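Local coordinates for molybdopterin biosynthesis protein (PDB 3TCR) that probably binds molybdopterin and takes part in the biosynthesis of the molybdenum cofactor, at residues T62-L71 with G171-M180; T124-I135 with V157-N168. All blocks are in the same frame, centred on the assembly; numbering follows the deposited sequence. Where two conformers were deposited one is given.

The two contacts lie on opposite sides of the chain's centre, about 19 Å apart between their centres, and each is about 10 Å from it. Contact 2 is nested in sequence inside the loop that contact 1 closes: strand 164-169, half of the hairpin in contact 2, runs on into helix 173-196, which contact 1 sets beside helix 64-73. Contact 1 therefore joins the first helix of the modelled chain, 64-73, to the last, 173-196, whereas contact 2 builds the antiparallel edge of the six-stranded mixed sheet. Both fall within the probable molybdopterin-binding domain; only contact 2 has a second subunit within reach of its residues.

Contact 1 of 2, residues T62-L71 with G171-M180; sequences TSGPLVTELL and GSRAAVRDGM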
ATOM      1  N   THR A  62      -8.075  27.243   8.599  1.00 29.57           N
ATOM      2  CA  THR A  62      -7.174  27.096   9.713  1.00 30.66           C
ATOM      3  C   THR A  62      -5.952  26.191   9.405  1.00 29.98           C
ATOM      4  O   THR A  62      -5.029  26.095  10.210  1.00 30.21           O
ATOM      5  CB  THR A  62      -8.008  26.523  10.881  1.00 34.02           C
ATOM      6  OG1 THR A  62      -8.498  27.612  11.682  1.00 38.54           O
ATOM      7  CG2 THR A  62      -7.247  25.609  11.756  1.00 33.59           C
ATOM      8  N   SER A  63      -5.958  25.527   8.251  1.00 28.74           N
ATOM      9  CA  SER A  63      -4.894  24.584   7.886  1.00 29.41           C
ATOM     10  C   SER A  63      -3.883  25.167   6.922  1.00 27.90           C
ATOM     11  O   SER A  63      -2.700  24.913   7.049  1.00 30.01           O
ATOM     12  CB  SER A  63      -5.482  23.354   7.203  1.00 28.81           C
ATOM     13  OG  SER A  63      -5.810  22.438   8.186  1.00 31.68           O
ATOM     14  N   GLY A  64      -4.359  25.887   5.920  1.00 26.10           N
ATOM     15  CA  GLY A  64      -3.472  26.468   4.914  1.00 26.39           C
ATOM     16  C   GLY A  64      -2.284  27.294   5.410  1.00 25.31           C
ATOM     17  O   GLY A  64      -1.179  27.153   4.889  1.00 25.56           O
ATOM     18  N   PRO A  65      -2.500  28.186   6.378  1.00 24.34           N
ATOM     19  CA  PRO A  65      -1.352  28.941   6.884  1.00 24.14           C
ATOM     20  C   PRO A  65      -0.304  28.027   7.523  1.00 23.60           C
ATOM     21  O   PRO A  65       0.890  28.268   7.378  1.00 23.59           O
ATOM     22  CB  PRO A  65      -1.961  29.889   7.924  1.00 25.32           C
ATOM     23  CG  PRO A  65      -3.424  29.965   7.595  1.00 25.95           C
ATOM     24  CD  PRO A  65      -3.781  28.662   6.921  1.00 25.25           C
ATOM     25  N   LEU A  66      -0.725  26.968   8.196  1.00 21.98           N
ATOM     26  CA  LEU A  66       0.241  26.060   8.774  1.00 21.98           C
ATOM     27  C   LEU A  66       1.020  25.340   7.669  1.00 20.36           C
ATOM     28  O   LEU A  66       2.225  25.247   7.763  1.00 19.70           O
ATOM     29  CB  LEU A  66      -0.433  25.083   9.721  1.00 23.54           C
ATOM     30  CG  LEU A  66       0.441  24.045  10.435  1.00 24.32           C
ATOM     31  CD1 LEU A  66       1.554  24.687  11.274  1.00 25.88           C
ATOM     32  CD2 LEU A  66      -0.512  23.254  11.327  1.00 24.85           C
ATOM     33  N   VAL A  67       0.355  24.899   6.595  1.00 19.49           N
ATOM     34  CA  VAL A  67       1.056  24.260   5.487  1.00 18.91           C
ATOM     35  C   VAL A  67       2.089  25.232   4.838  1.00 19.61           C
ATOM     36  O   VAL A  67       3.227  24.853   4.544  1.00 18.67           O
ATOM     37  CB  VAL A  67       0.102  23.721   4.381  1.00 18.89           C
ATOM     38  CG1 VAL A  67       0.899  23.032   3.275  1.00 17.33           C
ATOM     39  CG2 VAL A  67      -0.955  22.757   4.930  1.00 18.35           C
ATOM     40  N   THR A  68       1.663  26.473   4.609  1.00 19.85           N
ATOM     41  CA  THR A  68       2.520  27.547   4.066  1.00 20.45           C
ATOM     42  C   THR A  68       3.759  27.755   4.916  1.00 20.58           C
ATOM     43  O   THR A  68       4.869  27.776   4.393  1.00 19.31           O
ATOM     44  CB  THR A  68       1.719  28.872   4.001  1.00 21.15           C
ATOM     45  OG1 THR A  68       0.784  28.772   2.927  1.00 22.27           O
ATOM     46  CG2 THR A  68       2.602  30.043   3.743  1.00 23.78           C
ATOM     47  N   GLU A  69       3.570  27.888   6.234  1.00 21.21           N
ATOM     48  CA  GLU A  69       4.709  28.134   7.081  0.50 22.23           C
ATOM     49  C   GLU A  69       5.616  26.881   7.127  1.00 21.70           C
ATOM     50  O   GLU A  69       6.810  27.018   7.071  1.00 21.50           O
ATOM     51  CB  GLU A  69       4.299  28.673   8.446  0.50 23.56           C
ATOM     52  CG  GLU A  69       5.453  29.321   9.205  0.50 25.30           C
ATOM     53  CD  GLU A  69       6.145  30.481   8.462  0.50 26.23           C
ATOM     54  OE1 GLU A  69       5.603  31.073   7.490  0.50 25.08           O
ATOM     55  OE2 GLU A  69       7.263  30.816   8.889  0.50 27.91           O
ATOM     56  N   LEU A  70       5.067  25.669   7.168  1.00 20.84           N
ATOM     57  CA  LEU A  70       5.961  24.494   7.171  1.00 20.42           C
ATOM     58  C   LEU A  70       6.728  24.339   5.856  1.00 20.92           C
ATOM     59  O   LEU A  70       7.892  23.956   5.864  1.00 21.97           O
ATOM     60  CB  LEU A  70       5.217  23.216   7.518  1.00 20.02           C
ATOM     61  CG  LEU A  70       4.730  23.142   8.974  1.00 20.72           C
ATOM     62  CD1 LEU A  70       3.637  22.104   9.121  1.00 18.55           C
ATOM     63  CD2 LEU A  70       5.895  22.920   9.995  1.00 20.90           C
ATOM     64  N   LEU A  71       6.093  24.646   4.731  1.00 21.05           N
ATOM     65  CA  LEU A  71       6.785  24.654   3.443  1.00 21.67           C
ATOM     66  C   LEU A  71       7.918  25.650   3.457  1.00 23.01           C
ATOM     67  O   LEU A  71       9.043  25.314   3.068  1.00 24.35           O
ATOM     68  CB  LEU A  71       5.825  24.985   2.274  1.00 20.73           C
ATOM     69  CG  LEU A  71       4.883  23.859   1.807  1.00 19.80           C
ATOM     70  CD1 LEU A  71       3.801  24.390   0.864  1.00 18.62           C
ATOM     71  CD2 LEU A  71       5.655  22.705   1.177  1.00 18.75           C
ATOM     72  N   GLY A 171      -7.255  16.915   6.105  1.00 24.22           N
ATOM     73  CA  GLY A 171      -7.533  18.326   6.346  1.00 25.56           C
ATOM     74  C   GLY A 171      -7.247  18.957   7.711  1.00 28.87           C
ATOM     75  O   GLY A 171      -7.170  20.204   7.804  1.00 33.64           O
ATOM     76  N   SER A 172      -7.123  18.170   8.771  1.00 28.76           N
ATOM     77  CA  SER A 172      -6.976  18.760  10.116  1.00 29.67           C
ATOM     78  C   SER A 172      -5.577  19.319  10.377  1.00 31.68           C
ATOM     79  O   SER A 172      -4.601  18.953   9.703  1.00 32.93           O
ATOM     80  CB  SER A 172      -7.278  17.708  11.166  1.00 29.38           C
ATOM     81  OG  SER A 172      -6.270  16.726  11.116  1.00 29.28           O
ATOM     82  N   ARG A 173      -5.472  20.186  11.381  1.00 30.94           N
ATOM     83  CA  ARG A 173      -4.174  20.688  11.808  1.00 29.35           C
ATOM     84  C   ARG A 173      -3.243  19.562  12.230  1.00 25.79           C
ATOM     85  O   ARG A 173      -2.049  19.605  11.928  1.00 23.78           O
ATOM     86  CB  ARG A 173      -4.298  21.728  12.947  1.00 33.49           C
ATOM     87  CG  ARG A 173      -4.808  23.093  12.457  1.00 37.60           C
ATOM     88  CD  ARG A 173      -4.992  24.108  13.584  1.00 41.32           C
ATOM     89  NE  ARG A 173      -3.702  24.539  14.113  1.00 44.27           N
ATOM     90  CZ  ARG A 173      -2.930  25.495  13.593  1.00 44.83           C
ATOM     91  NH1 ARG A 173      -3.291  26.156  12.493  1.00 44.28           N
ATOM     92  NH2 ARG A 173      -1.769  25.782  14.183  1.00 47.40           N
ATOM     93  N   ALA A 174      -3.778  18.567  12.926  1.00 23.12           N
ATOM     94  CA  ALA A 174      -2.946  17.477  13.435  1.00 23.07           C
ATOM     95  C   ALA A 174      -2.382  16.664  12.255  1.00 22.34           C
ATOM     96  O   ALA A 174      -1.215  16.298  12.271  1.00 22.56           O
ATOM     97  CB  ALA A 174      -3.744  16.576  14.377  1.00 21.48           C
ATOM     98  N   ALA A 175      -3.220  16.415  11.246  1.00 20.90           N
ATOM     99  CA  ALA A 175      -2.815  15.684  10.032  1.00 21.53           C
ATOM    100  C   ALA A 175      -1.789  16.482   9.246  1.00 20.10           C
ATOM    101  O   ALA A 175      -0.814  15.927   8.786  1.00 20.18           O
ATOM    102  CB  ALA A 175      -4.036  15.299   9.138  1.00 20.01           C
ATOM    103  N   VAL A 176      -1.990  17.788   9.109  1.00 20.64           N
ATOM    104  CA  VAL A 176      -1.017  18.633   8.378  1.00 20.82           C
ATOM    105  C   VAL A 176       0.338  18.652   9.102  1.00 21.97           C
ATOM    106  O   VAL A 176       1.398  18.578   8.459  1.00 21.20           O
ATOM    107  CB  VAL A 176      -1.503  20.085   8.215  1.00 20.69           C
ATOM    108  CG1 VAL A 176      -0.337  21.000   7.912  1.00 20.01           C
ATOM    109  CG2 VAL A 176      -2.599  20.166   7.150  1.00 20.18           C
ATOM    110  N   ARG A 177       0.297  18.716  10.430  1.00 21.55           N
ATOM    111  CA  ARG A 177       1.530  18.721  11.212  0.70 24.07           C
ATOM    112  C   ARG A 177       2.330  17.439  11.001  1.00 22.17           C
ATOM    113  O   ARG A 177       3.516  17.481  10.688  1.00 19.98           O
ATOM    114  CB  ARG A 177       1.254  18.926  12.721  0.70 26.65           C
ATOM    115  CG  ARG A 177       1.777  20.249  13.212  0.70 29.62           C
ATOM    116  CD  ARG A 177       1.363  20.554  14.660  0.70 31.58           C
ATOM    117  NE  ARG A 177       0.984  21.966  14.818  0.70 33.49           N
ATOM    118  CZ  ARG A 177       1.834  22.981  14.661  0.70 33.87           C
ATOM    119  NH1 ARG A 177       3.093  22.744  14.323  0.70 32.82           N
ATOM    120  NH2 ARG A 177       1.423  24.231  14.838  0.70 34.94           N
ATOM    121  N   ASP A 178       1.668  16.313  11.218  1.00 21.85           N
ATOM    122  CA  ASP A 178       2.335  15.028  11.118  1.00 21.95           C
ATOM    123  C   ASP A 178       2.690  14.670   9.650  1.00 20.09           C
ATOM    124  O   ASP A 178       3.793  14.242   9.380  1.00 21.01           O
ATOM    125  CB  ASP A 178       1.512  13.938  11.789  1.00 22.10           C
ATOM    126  CG  ASP A 178       2.297  12.648  11.938  1.00 23.66           C
ATOM    127  OD1 ASP A 178       3.124  12.605  12.860  1.00 25.76           O
ATOM    128  OD2 ASP A 178       2.092  11.707  11.129  1.00 22.48           O
ATOM    129  N   GLY A 179       1.784  14.932   8.719  1.00 19.70           N
ATOM    130  CA  GLY A 179       1.999  14.652   7.285  1.00 18.47           C
ATOM    131  C   GLY A 179       3.145  15.429   6.687  1.00 18.00           C
ATOM    132  O   GLY A 179       3.989  14.874   5.960  1.00 15.93           O
ATOM    133  N   MET A 180       3.186  16.726   7.012  1.00 18.36           N
ATOM    134  CA  MET A 180       4.273  17.581   6.561  1.00 18.63           C
ATOM    135  C   MET A 180       5.625  17.143   7.126  1.00 18.97           C
ATOM    136  O   MET A 180       6.626  17.158   6.399  1.00 19.04           O
ATOM    137  CB  MET A 180       3.977  19.065   6.877  1.00 19.24           C
ATOM    138  CG  MET A 180       2.859  19.665   6.035  1.00 19.00           C
ATOM    139  SD  MET A 180       3.248  19.742   4.259  1.00 20.56           S
ATOM    140  CE  MET A 180       4.577  20.956   4.302  1.00 19.25           C
TER
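Two helices, 64-71 and 173-180, lie side by side against the central sheet of the probable molybdopterin-binding domain, and the loop residues just before their N-termini, S63 and G171, meet. Their axes approach to 9.8 Å and run nearly parallel, with a signed crossing angle of -16°. S63 OG donates to G171 O over 2.6 Å, its oxygen tilted from the carbonyl plane. Next to it, R173 bends at chi3 (70°) and brings NH1 to T62 O at 2.9 Å; the acceptor lies at the edge of the guanidinium, near its plane, but the N-H...O angle of 139° shows a bent bond. L66 sets CD2 over the centre of the same guanidinium. Behind this polar end the interface becomes apolar. V67 and V176 cross at about a right angle, V67 CG2 being 3.5 Å from V176 CG1. M180, folded at chi2 and chi3, crosses L71 at about a right angle, its CE against L71 CG and 3.7 Å from L71 CD2, and offers its CB to L70 CD1 at 3.8 Å. S172 occupies the N-cap of the second helix: its OG accepts from A175 N at 3.1 Å and also bonds to E150. Inward, V67 and V176 both touch V109 of strand 105-109, and L71 reaches V48 of strand 44-51 and V78 of strand 76-84. The pair thus forms one helical layer on these parallel strands, consistent with the three-layer alpha/beta fold known for the MoCF_biosynth family.

Contact 2 of 2, residues T124-I135 with V157-N168; sequences TQPLLDRELLGI and VAGISGSTLVVN
D129 N gives I160 O a bond of 2.8 Å, whereas R130 N reaches the same oxygen only weakly. The return bond, I160 N to R130 O at 3.0 Å, is straighter than that of D129 N, at 162°. L132 N binds A158 O at 2.8 Å from above the carbonyl plane. With CG anti to its carbonyl carbon (chi1 -61°), D129 turns OD2 onto G162 N, 2.8 Å away, so that its carboxylate grips the type II' turn from S161 to T164; S161 OG donates to L127 O at 2.7 Å. D129 and R130 thus both face I160, a classic beta bulge, and strand 130-131 forms an outer edge of the sheet within this chain, antiparallel to 158-161 of the hairpin. E131 pairs with G159 at a CA-CA distance of 4.1 Å, a spacing permitted by the missing side chain at G159. On the face that carries I160, I135 CD1 meets L165 CD1 tip to tip, and the side chains of L132 and L165 cross at about a right angle, CD1 to CD1 at 3.6 Å; I190 of helix 173-196 touches both L132 and I135. At the far end N168 ND2 donates to T124 OG1 over 3.1 Å (171°), T124 OG1 lying in the N168 amide plane; N168 ND2 also bonds to T108, and T124 OG1 to A120 O. Less certainly, in one of two conformers, R130 NH2 salt-bridges E122 of the second subunit.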
ATOM      1  N   THR A 124      -6.969  13.143  -7.987  1.00 17.72           N
ATOM      2  CA  THR A 124      -5.511  13.133  -8.135  1.00 17.25           C
ATOM      3  C   THR A 124      -4.948  11.954  -8.936  1.00 17.94           C
ATOM      4  O   THR A 124      -4.135  12.158  -9.827  1.00 17.29           O
ATOM      5  CB  THR A 124      -4.840  13.233  -6.748  1.00 16.26           C
ATOM      6  OG1 THR A 124      -5.317  14.426  -6.120  1.00 15.52           O
ATOM      7  CG2 THR A 124      -3.275  13.284  -6.830  1.00 14.87           C
ATOM      8  N   GLN A 125      -5.346  10.741  -8.582  1.00 19.68           N
ATOM      9  CA  GLN A 125      -4.816   9.504  -9.174  1.00 21.34           C
ATOM     10  C   GLN A 125      -4.736   9.525 -10.717  1.00 21.74           C
ATOM     11  O   GLN A 125      -3.676   9.193 -11.272  1.00 22.28           O
ATOM     12  CB  GLN A 125      -5.605   8.276  -8.686  1.00 23.54           C
ATOM     13  CG  GLN A 125      -5.061   6.906  -9.158  1.00 25.87           C
ATOM     14  CD  GLN A 125      -3.730   6.545  -8.508  1.00 27.67           C
ATOM     15  OE1 GLN A 125      -3.471   6.931  -7.360  1.00 28.61           O
ATOM     16  NE2 GLN A 125      -2.867   5.822  -9.247  1.00 28.43           N
ATOM     17  N   PRO A 126      -5.807   9.952 -11.417  1.00 20.88           N
ATOM     18  CA  PRO A 126      -5.700   9.924 -12.903  1.00 21.92           C
ATOM     19  C   PRO A 126      -4.702  10.892 -13.511  1.00 20.84           C
ATOM     20  O   PRO A 126      -4.367  10.766 -14.703  1.00 22.51           O
ATOM     21  CB  PRO A 126      -7.128  10.258 -13.401  1.00 22.38           C
ATOM     22  CG  PRO A 126      -8.018  10.142 -12.182  1.00 22.18           C
ATOM     23  CD  PRO A 126      -7.147  10.303 -10.948  1.00 21.19           C
ATOM     24  N   LEU A 127      -4.240  11.855 -12.736  1.00 19.69           N
ATOM     25  CA  LEU A 127      -3.242  12.830 -13.215  1.00 19.64           C
ATOM     26  C   LEU A 127      -1.805  12.346 -13.048  1.00 19.29           C
ATOM     27  O   LEU A 127      -0.859  13.007 -13.515  1.00 18.05           O
ATOM     28  CB  LEU A 127      -3.387  14.156 -12.442  1.00 19.98           C
ATOM     29  CG  LEU A 127      -4.788  14.764 -12.349  1.00 20.16           C
ATOM     30  CD1 LEU A 127      -4.695  16.043 -11.531  1.00 20.54           C
ATOM     31  CD2 LEU A 127      -5.327  15.003 -13.758  1.00 20.68           C
ATOM     32  N   LEU A 128      -1.626  11.247 -12.315  1.00 18.62           N
ATOM     33  CA  LEU A 128      -0.278  10.808 -11.951  1.00 19.68           C
ATOM     34  C   LEU A 128       0.354  10.019 -13.090  1.00 20.96           C
ATOM     35  O   LEU A 128      -0.252   9.078 -13.557  1.00 23.38           O
ATOM     36  CB  LEU A 128      -0.332   9.964 -10.676  1.00 18.40           C
ATOM     37  CG  LEU A 128      -0.856  10.674  -9.415  1.00 18.11           C
ATOM     38  CD1 LEU A 128      -0.828   9.765  -8.174  1.00 17.36           C
ATOM     39  CD2 LEU A 128      -0.098  11.972  -9.148  1.00 16.44           C
ATOM     40  N   ASP A 129       1.539  10.401 -13.546  1.00 21.67           N
ATOM     41  CA  ASP A 129       2.275   9.597 -14.529  1.00 23.24           C
ATOM     42  C   ASP A 129       2.908   8.387 -13.853  1.00 23.81           C
ATOM     43  O   ASP A 129       3.130   7.350 -14.501  1.00 25.10           O
ATOM     44  CB  ASP A 129       3.395  10.417 -15.198  1.00 24.96           C
ATOM     45  CG  ASP A 129       2.866  11.607 -15.941  1.00 25.99           C
ATOM     46  OD1 ASP A 129       2.042  11.441 -16.858  1.00 28.55           O
ATOM     47  OD2 ASP A 129       3.256  12.719 -15.588  1.00 28.17           O
ATOM     48  N   ARG A 130       3.301   8.568 -12.588  1.00 23.17           N
ATOM     49  CA  ARG A 130       3.725   7.444 -11.754  0.50 23.26           C
ATOM     50  C   ARG A 130       3.420   7.719 -10.278  1.00 22.86           C
ATOM     51  O   ARG A 130       3.634   8.798  -9.768  1.00 23.16           O
ATOM     52  CB  ARG A 130       5.207   7.036 -11.985  0.50 22.86           C
ATOM     53  CG  ARG A 130       6.293   8.006 -11.563  0.50 21.80           C
ATOM     54  CD  ARG A 130       7.678   7.549 -12.086  0.50 22.08           C
ATOM     55  NE  ARG A 130       7.534   6.587 -13.197  0.50 23.14           N
ATOM     56  CZ  ARG A 130       8.523   6.027 -13.893  0.50 22.97           C
ATOM     57  NH1 ARG A 130       9.778   6.362 -13.656  0.50 23.39           N
ATOM     58  NH2 ARG A 130       8.251   5.151 -14.841  0.50 22.55           N
ATOM     59  N   GLU A 131       2.881   6.713  -9.606  1.00 22.88           N
ATOM     60  CA  GLU A 131       2.547   6.829  -8.196  1.00 23.54           C
ATOM     61  C   GLU A 131       3.770   6.589  -7.325  1.00 23.25           C
ATOM     62  O   GLU A 131       4.715   5.879  -7.728  1.00 23.87           O
ATOM     63  CB  GLU A 131       1.389   5.880  -7.779  1.00 26.21           C
ATOM     64  CG  GLU A 131       1.622   4.393  -8.012  1.00 30.54           C
ATOM     65  CD  GLU A 131       0.375   3.511  -7.773  1.00 34.40           C
ATOM     66  OE1 GLU A 131      -0.741   4.068  -7.507  1.00 33.97           O
ATOM     67  OE2 GLU A 131       0.529   2.249  -7.868  1.00 35.36           O
ATOM     68  N   LEU A 132       3.747   7.189  -6.130  1.00 21.19           N
ATOM     69  CA  LEU A 132       4.799   7.039  -5.139  1.00 20.61           C
ATOM     70  C   LEU A 132       4.133   6.589  -3.862  1.00 20.53           C
ATOM     71  O   LEU A 132       3.864   7.385  -2.928  1.00 20.00           O
ATOM     72  CB  LEU A 132       5.566   8.353  -4.941  1.00 20.10           C
ATOM     73  CG  LEU A 132       6.401   8.769  -6.161  1.00 20.06           C
ATOM     74  CD1 LEU A 132       6.897  10.213  -6.091  1.00 18.31           C
ATOM     75  CD2 LEU A 132       7.568   7.790  -6.346  1.00 20.73           C
ATOM     76  N   LEU A 133       3.845   5.300  -3.844  1.00 21.07           N
ATOM     77  CA  LEU A 133       3.126   4.683  -2.762  1.00 21.25           C
ATOM     78  C   LEU A 133       3.863   4.880  -1.456  1.00 20.88           C
ATOM     79  O   LEU A 133       3.245   5.043  -0.404  1.00 21.48           O
ATOM     80  CB  LEU A 133       2.926   3.186  -3.032  1.00 22.38           C
ATOM     81  CG  LEU A 133       1.813   2.785  -3.999  1.00 22.90           C
ATOM     82  CD1 LEU A 133       1.846   1.266  -4.259  1.00 23.62           C
ATOM     83  CD2 LEU A 133       0.470   3.230  -3.440  1.00 21.65           C
ATOM     84  N   GLY A 134       5.181   4.850  -1.521  1.00 20.46           N
ATOM     85  CA  GLY A 134       6.007   5.083  -0.354  1.00 20.05           C
ATOM     86  C   GLY A 134       5.676   6.331   0.427  1.00 19.47           C
ATOM     87  O   GLY A 134       5.770   6.334   1.658  1.00 20.19           O
ATOM     88  N   ILE A 135       5.333   7.414  -0.276  1.00 18.99           N
ATOM     89  CA  ILE A 135       4.976   8.675   0.386  1.00 17.17           C
ATOM     90  C   ILE A 135       3.631   8.504   1.120  1.00 17.00           C
ATOM     91  O   ILE A 135       3.536   8.782   2.330  1.00 16.73           O
ATOM     92  CB  ILE A 135       4.936   9.860  -0.610  1.00 16.57           C
ATOM     93  CG1 ILE A 135       6.339  10.173  -1.190  1.00 16.79           C
ATOM     94  CG2 ILE A 135       4.439  11.130   0.043  1.00 15.86           C
ATOM     95  CD1 ILE A 135       6.321  11.254  -2.255  1.00 15.99           C
ATOM     96  N   VAL A 157      -3.373   9.899  -2.063  1.00 16.44           N
ATOM     97  CA  VAL A 157      -2.338   9.316  -2.920  1.00 16.18           C
ATOM     98  C   VAL A 157      -1.202  10.315  -3.108  1.00 16.36           C
ATOM     99  O   VAL A 157      -1.276  11.484  -2.659  1.00 15.74           O
ATOM    100  CB  VAL A 157      -2.905   8.910  -4.290  1.00 16.67           C
ATOM    101  CG1 VAL A 157      -4.061   7.901  -4.139  1.00 16.07           C
ATOM    102  CG2 VAL A 157      -3.344  10.141  -5.072  1.00 15.72           C
ATOM    103  N   ALA A 158      -0.152   9.860  -3.792  1.00 16.59           N
ATOM    104  CA  ALA A 158       1.026  10.667  -4.062  1.00 16.08           C
ATOM    105  C   ALA A 158       1.709  10.187  -5.329  1.00 16.33           C
ATOM    106  O   ALA A 158       1.712   8.985  -5.633  1.00 17.34           O
ATOM    107  CB  ALA A 158       2.006  10.629  -2.889  1.00 14.96           C
ATOM    108  N   GLY A 159       2.318  11.113  -6.052  1.00 15.77           N
ATOM    109  CA  GLY A 159       2.999  10.768  -7.299  1.00 16.75           C
ATOM    110  C   GLY A 159       3.532  11.963  -8.066  1.00 16.81           C
ATOM    111  O   GLY A 159       3.489  13.099  -7.550  1.00 15.14           O
ATOM    112  N   ILE A 160       4.058  11.689  -9.281  1.00 17.41           N
ATOM    113  CA  ILE A 160       4.625  12.710 -10.154  1.00 17.43           C
ATOM    114  C   ILE A 160       3.632  12.924 -11.273  1.00 18.24           C
ATOM    115  O   ILE A 160       3.168  11.960 -11.883  1.00 20.09           O
ATOM    116  CB  ILE A 160       5.967  12.292 -10.790  1.00 18.63           C
ATOM    117  CG1 ILE A 160       7.036  11.990  -9.729  1.00 19.44           C
ATOM    118  CG2 ILE A 160       6.502  13.346 -11.770  1.00 17.81           C
ATOM    119  CD1 ILE A 160       7.365  13.172  -8.829  1.00 18.89           C
ATOM    120  N   SER A 161       3.302  14.189 -11.529  1.00 17.70           N
ATOM    121  CA  SER A 161       2.531  14.581 -12.678  1.00 17.87           C
ATOM    122  C   SER A 161       3.339  15.645 -13.431  1.00 17.65           C
ATOM    123  O   SER A 161       3.599  16.715 -12.890  1.00 16.53           O
ATOM    124  CB  SER A 161       1.188  15.148 -12.215  1.00 18.22           C
ATOM    125  OG  SER A 161       0.316  15.413 -13.297  1.00 18.57           O
ATOM    126  N   GLY A 162       3.737  15.349 -14.669  1.00 17.69           N
ATOM    127  CA  GLY A 162       4.615  16.249 -15.397  1.00 18.24           C
ATOM    128  C   GLY A 162       5.949  16.395 -14.655  1.00 18.63           C
ATOM    129  O   GLY A 162       6.685  15.407 -14.477  1.00 18.74           O
ATOM    130  N   SER A 163       6.286  17.622 -14.246  1.00 17.96           N
ATOM    131  CA  SER A 163       7.494  17.855 -13.426  1.00 17.62           C
ATOM    132  C   SER A 163       7.154  18.106 -11.956  1.00 17.51           C
ATOM    133  O   SER A 163       8.040  18.491 -11.178  1.00 18.37           O
ATOM    134  CB  SER A 163       8.302  19.040 -13.949  1.00 18.13           C
ATOM    135  OG  SER A 163       7.681  20.299 -13.708  1.00 17.36           O
ATOM    136  N   THR A 164       5.900  17.843 -11.578  1.00 16.42           N
ATOM    137  CA  THR A 164       5.378  18.163 -10.264  1.00 15.99           C
ATOM    138  C   THR A 164       5.165  16.943  -9.356  1.00 15.64           C
ATOM    139  O   THR A 164       4.562  15.933  -9.762  1.00 15.94           O
ATOM    140  CB  THR A 164       4.038  18.921 -10.424  1.00 16.09           C
ATOM    141  OG1 THR A 164       4.241  20.027 -11.319  1.00 15.96           O
ATOM    142  CG2 THR A 164       3.506  19.432  -9.071  1.00 15.48           C
ATOM    143  N   LEU A 165       5.685  17.024  -8.137  1.00 14.55           N
ATOM    144  CA  LEU A 165       5.331  16.072  -7.090  1.00 14.74           C
ATOM    145  C   LEU A 165       4.001  16.539  -6.440  1.00 13.77           C
ATOM    146  O   LEU A 165       3.895  17.680  -6.030  1.00 13.15           O
ATOM    147  CB  LEU A 165       6.456  15.966  -6.049  1.00 14.91           C
ATOM    148  CG  LEU A 165       6.272  15.079  -4.820  1.00 15.30           C
ATOM    149  CD1 LEU A 165       6.000  13.634  -5.208  1.00 14.85           C
ATOM    150  CD2 LEU A 165       7.484  15.233  -3.871  1.00 15.31           C
ATOM    151  N   VAL A 166       3.008  15.643  -6.416  1.00 13.36           N
ATOM    152  CA  VAL A 166       1.668  15.896  -5.905  1.00 13.49           C
ATOM    153  C   VAL A 166       1.391  14.928  -4.755  1.00 13.61           C
ATOM    154  O   VAL A 166       1.539  13.711  -4.916  1.00 13.14           O
ATOM    155  CB  VAL A 166       0.589  15.726  -7.003  1.00 13.91           C
ATOM    156  CG1 VAL A 166      -0.783  16.163  -6.469  1.00 13.71           C
ATOM    157  CG2 VAL A 166       0.986  16.498  -8.279  1.00 13.83           C
ATOM    158  N   VAL A 167       1.005  15.478  -3.601  1.00 13.60           N
ATOM    159  CA  VAL A 167       0.736  14.700  -2.394  1.00 14.04           C
ATOM    160  C   VAL A 167      -0.550  15.174  -1.687  1.00 14.78           C
ATOM    161  O   VAL A 167      -0.699  16.369  -1.352  1.00 15.35           O
ATOM    162  CB  VAL A 167       1.932  14.797  -1.409  1.00 14.61           C
ATOM    163  CG1 VAL A 167       1.740  13.870  -0.195  1.00 13.77           C
ATOM    164  CG2 VAL A 167       3.274  14.519  -2.147  1.00 14.81           C
ATOM    165  N   ASN A 168      -1.485  14.249  -1.489  1.00 15.22           N
ATOM    166  CA  ASN A 168      -2.694  14.506  -0.700  1.00 15.81           C
ATOM    167  C   ASN A 168      -2.466  14.305   0.805  1.00 16.33           C
ATOM    168  O   ASN A 168      -1.996  13.221   1.234  1.00 16.33           O
ATOM    169  CB  ASN A 168      -3.795  13.498  -1.055  1.00 15.82           C
ATOM    170  CG  ASN A 168      -4.196  13.486  -2.522  1.00 16.04           C
ATOM    171  OD1 ASN A 168      -4.577  12.405  -3.029  1.00 16.27           O
ATOM    172  ND2 ASN A 168      -4.213  14.656  -3.185  1.00 14.84           N
TER
HETATM  173  O   HOH W   1       6.699  12.739 -15.345  1.00 28.37           O